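Local coordinates for protein UTP-glucose-1-phosphate uridylyltransferase 2 (Trypanosoma brucei, PDB 3GUE) that probably catalyses the reversible transfer of a uridylyl group from UTP to glucose 1-phosphate, yielding UDP-glucose and diphosphate, at residues Arg274-Arg279 with Ala354-Phe359. Sequence-based numbering, arbitrary orientation.
Sequences RRFVLR and AAISLF
Ile356 reaches across to Phe276 with its CD1 methyl, which lies 3.3 Å from Phe276 CD2, a close approach for two apolar carbons. The same methyl is 3.5 Å from Phe276 CG and 3.6 Å from Phe276 CB, so it sits against the root of the ring, nearer CB, CG and CD2 than CZ, and meets it obliquely. Ile356 is fully extended: CG1 is anti to the backbone N (chi1 -171°) and CD1 continues the line (chi2 -171°), which carries the methyl straight out to the aromatic side chain. The CG2 branch stands further back, 4.1 Å from Phe276 CB. The Phe276 ring also meets Tyr261 of the adjoining strand 257-262, their planes about 15° apart. Strand 275-280 is an outermost strand of a small antiparallel sheet, and 354-359 lies in the loop between strand 344-349 and strand 362-366, its first three residues in 3-10 conformation; strand 362-366 is at the margin of the large mixed sheet of this GT-A-type enzyme. The Ile356 side chain also touches Phe242 of strand 242-248 in that mixed sheet. No hydrogen bond joins the two segments; beside the Ile356 contact, Ser357 CB rests 3.7 Å from the carbonyl oxygen of Phe276. Two residues along the strand, Leu278 sends CD2 to the 3-10 turn, 3.5 Å from Ala354 N. Leu278 also touches the bound UDP-glucose, and its side chain lies near those of Glu280 and Asn302, two residues that bind this ligand.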
loop_
_atom_site.group_PDB
_atom_site.type_symbol
_atom_site.label_atom_id
_atom_site.label_comp_id
_atom_site.label_asym_id
_atom_site.label_seq_id
_atom_site.Cartn_x
_atom_site.Cartn_y
_atom_site.Cartn_z
ATOM N N ARG A 274 -6.340 -16.739 21.191
ATOM C CA ARG A 274 -6.488 -16.116 19.875
ATOM C C ARG A 274 -5.577 -14.911 19.692
ATOM O O ARG A 274 -5.528 -14.028 20.547
ATOM C CB ARG A 274 -7.924 -15.620 19.687
ATOM C CG ARG A 274 -8.997 -16.684 19.734
ATOM C CD ARG A 274 -9.596 -16.922 18.361
ATOM N NE ARG A 274 -8.745 -17.734 17.492
ATOM C CZ ARG A 274 -9.199 -18.588 16.571
ATOM N NH1 ARG A 274 -10.505 -18.767 16.404
ATOM N NH2 ARG A 274 -8.341 -19.276 15.822
ATOM N N ARG A 275 -4.877 -14.865 18.560
ATOM C CA ARG A 275 -4.121 -13.677 18.185
ATOM C C ARG A 275 -4.467 -13.357 16.735
ATOM O O ARG A 275 -4.799 -14.255 15.954
ATOM C CB ARG A 275 -2.607 -13.879 18.375
ATOM C CG ARG A 275 -2.229 -15.070 19.246
ATOM C CD ARG A 275 -0.833 -14.963 19.867
ATOM N NE ARG A 275 -0.834 -14.226 21.137
ATOM C CZ ARG A 275 -0.117 -14.564 22.212
ATOM N NH1 ARG A 275 0.665 -15.636 22.189
ATOM N NH2 ARG A 275 -0.188 -13.836 23.322
ATOM N N PHE A 276 -4.440 -12.071 16.401
ATOM C CA PHE A 276 -4.628 -11.611 15.038
ATOM C C PHE A 276 -3.468 -12.065 14.158
ATOM O O PHE A 276 -2.332 -12.166 14.623
ATOM C CB PHE A 276 -4.659 -10.081 14.997
ATOM C CG PHE A 276 -5.998 -9.461 15.337
ATOM C CD1 PHE A 276 -7.160 -9.831 14.655
ATOM C CD2 PHE A 276 -6.073 -8.441 16.270
ATOM C CE1 PHE A 276 -8.366 -9.228 14.933
ATOM C CE2 PHE A 276 -7.273 -7.844 16.559
ATOM C CZ PHE A 276 -8.422 -8.237 15.888
ATOM N N VAL A 277 -3.773 -12.364 12.897
ATOM C CA VAL A 277 -2.757 -12.529 11.867
ATOM C C VAL A 277 -3.168 -11.748 10.618
ATOM O O VAL A 277 -4.355 -11.614 10.305
ATOM C CB VAL A 277 -2.402 -14.037 11.504
ATOM C CG1 VAL A 277 -2.585 -15.000 12.696
ATOM C CG2 VAL A 277 -3.174 -14.531 10.288
ATOM N N LEU A 278 -2.178 -11.226 9.916
ATOM C CA LEU A 278 -2.409 -10.556 8.649
ATOM C C LEU A 278 -1.897 -11.504 7.575
ATOM O O LEU A 278 -0.746 -11.967 7.631
ATOM C CB LEU A 278 -1.692 -9.204 8.632
ATOM C CG LEU A 278 -1.679 -8.338 7.367
ATOM C CD1 LEU A 278 -3.066 -7.824 7.040
ATOM C CD2 LEU A 278 -0.698 -7.139 7.598
ATOM N N ARG A 279 -2.765 -11.907 6.658
ATOM C CA ARG A 279 -2.276 -12.684 5.517
ATOM C C ARG A 279 -2.263 -11.826 4.247
ATOM O O ARG A 279 -3.330 -11.490 3.709
ATOM C CB ARG A 279 -3.070 -13.946 5.298
ATOM C CG ARG A 279 -2.468 -14.811 4.192
ATOM C CD ARG A 279 -3.120 -16.127 4.035
ATOM N NE ARG A 279 -4.563 -16.066 3.795
ATOM C CZ ARG A 279 -5.303 -17.136 3.546
ATOM N NH1 ARG A 279 -4.720 -18.325 3.484
ATOM N NH2 ARG A 279 -6.615 -17.023 3.358
ATOM N N ALA A 354 1.691 -6.373 10.017
ATOM C CA ALA A 354 2.009 -7.602 10.745
ATOM C C ALA A 354 2.410 -7.335 12.217
ATOM O O ALA A 354 2.462 -8.262 13.038
ATOM C CB ALA A 354 3.104 -8.419 9.961
ATOM N N ALA A 355 2.683 -6.072 12.541
ATOM C CA ALA A 355 2.937 -5.655 13.938
ATOM C C ALA A 355 1.670 -5.723 14.799
ATOM O O ALA A 355 1.694 -5.421 16.002
ATOM C CB ALA A 355 3.543 -4.235 13.996
ATOM N N ILE A 356 0.549 -6.067 14.182
ATOM C CA ILE A 356 -0.701 -6.162 14.944
ATOM C C ILE A 356 -0.635 -7.211 16.064
ATOM O O ILE A 356 -1.225 -7.000 17.117
ATOM C CB ILE A 356 -1.953 -6.347 14.039
ATOM C CG1 ILE A 356 -3.246 -6.216 14.870
ATOM C CG2 ILE A 356 -1.875 -7.659 13.214
ATOM C CD1 ILE A 356 -4.474 -6.604 14.076
ATOM N N SER A 357 0.110 -8.303 15.880
ATOM C CA SER A 357 0.300 -9.256 17.007
ATOM C C SER A 357 1.480 -8.938 17.942
ATOM O O SER A 357 1.597 -9.511 19.030
ATOM C CB SER A 357 0.430 -10.699 16.508
ATOM O OG SER A 357 1.687 -10.944 15.898
ATOM N N LEU A 358 2.351 -8.032 17.523
ATOM C CA LEU A 358 3.607 -7.773 18.252
ATOM C C LEU A 358 3.461 -6.755 19.383
ATOM O O LEU A 358 4.136 -6.846 20.409
ATOM C CB LEU A 358 4.689 -7.336 17.278
ATOM C CG LEU A 358 5.039 -8.293 16.157
ATOM C CD1 LEU A 358 6.134 -7.678 15.330
ATOM C CD2 LEU A 358 5.470 -9.659 16.695
ATOM N N PHE A 359 2.570 -5.785 19.185
ATOM C CA PHE A 359 2.243 -4.786 20.210
ATOM C C PHE A 359 1.446 -5.433 21.343
ATOM O O PHE A 359 0.615 -6.328 21.094
ATOM C CB PHE A 359 1.462 -3.619 19.584
ATOM C CG PHE A 359 2.334 -2.596 18.878
ATOM C CD1 PHE A 359 2.880 -1.509 19.587
ATOM C CD2 PHE A 359 2.607 -2.707 17.507
ATOM C CE1 PHE A 359 3.673 -0.560 18.940
ATOM C CE2 PHE A 359 3.402 -1.753 16.851
ATOM C CZ PHE A 359 3.928 -0.670 17.562
#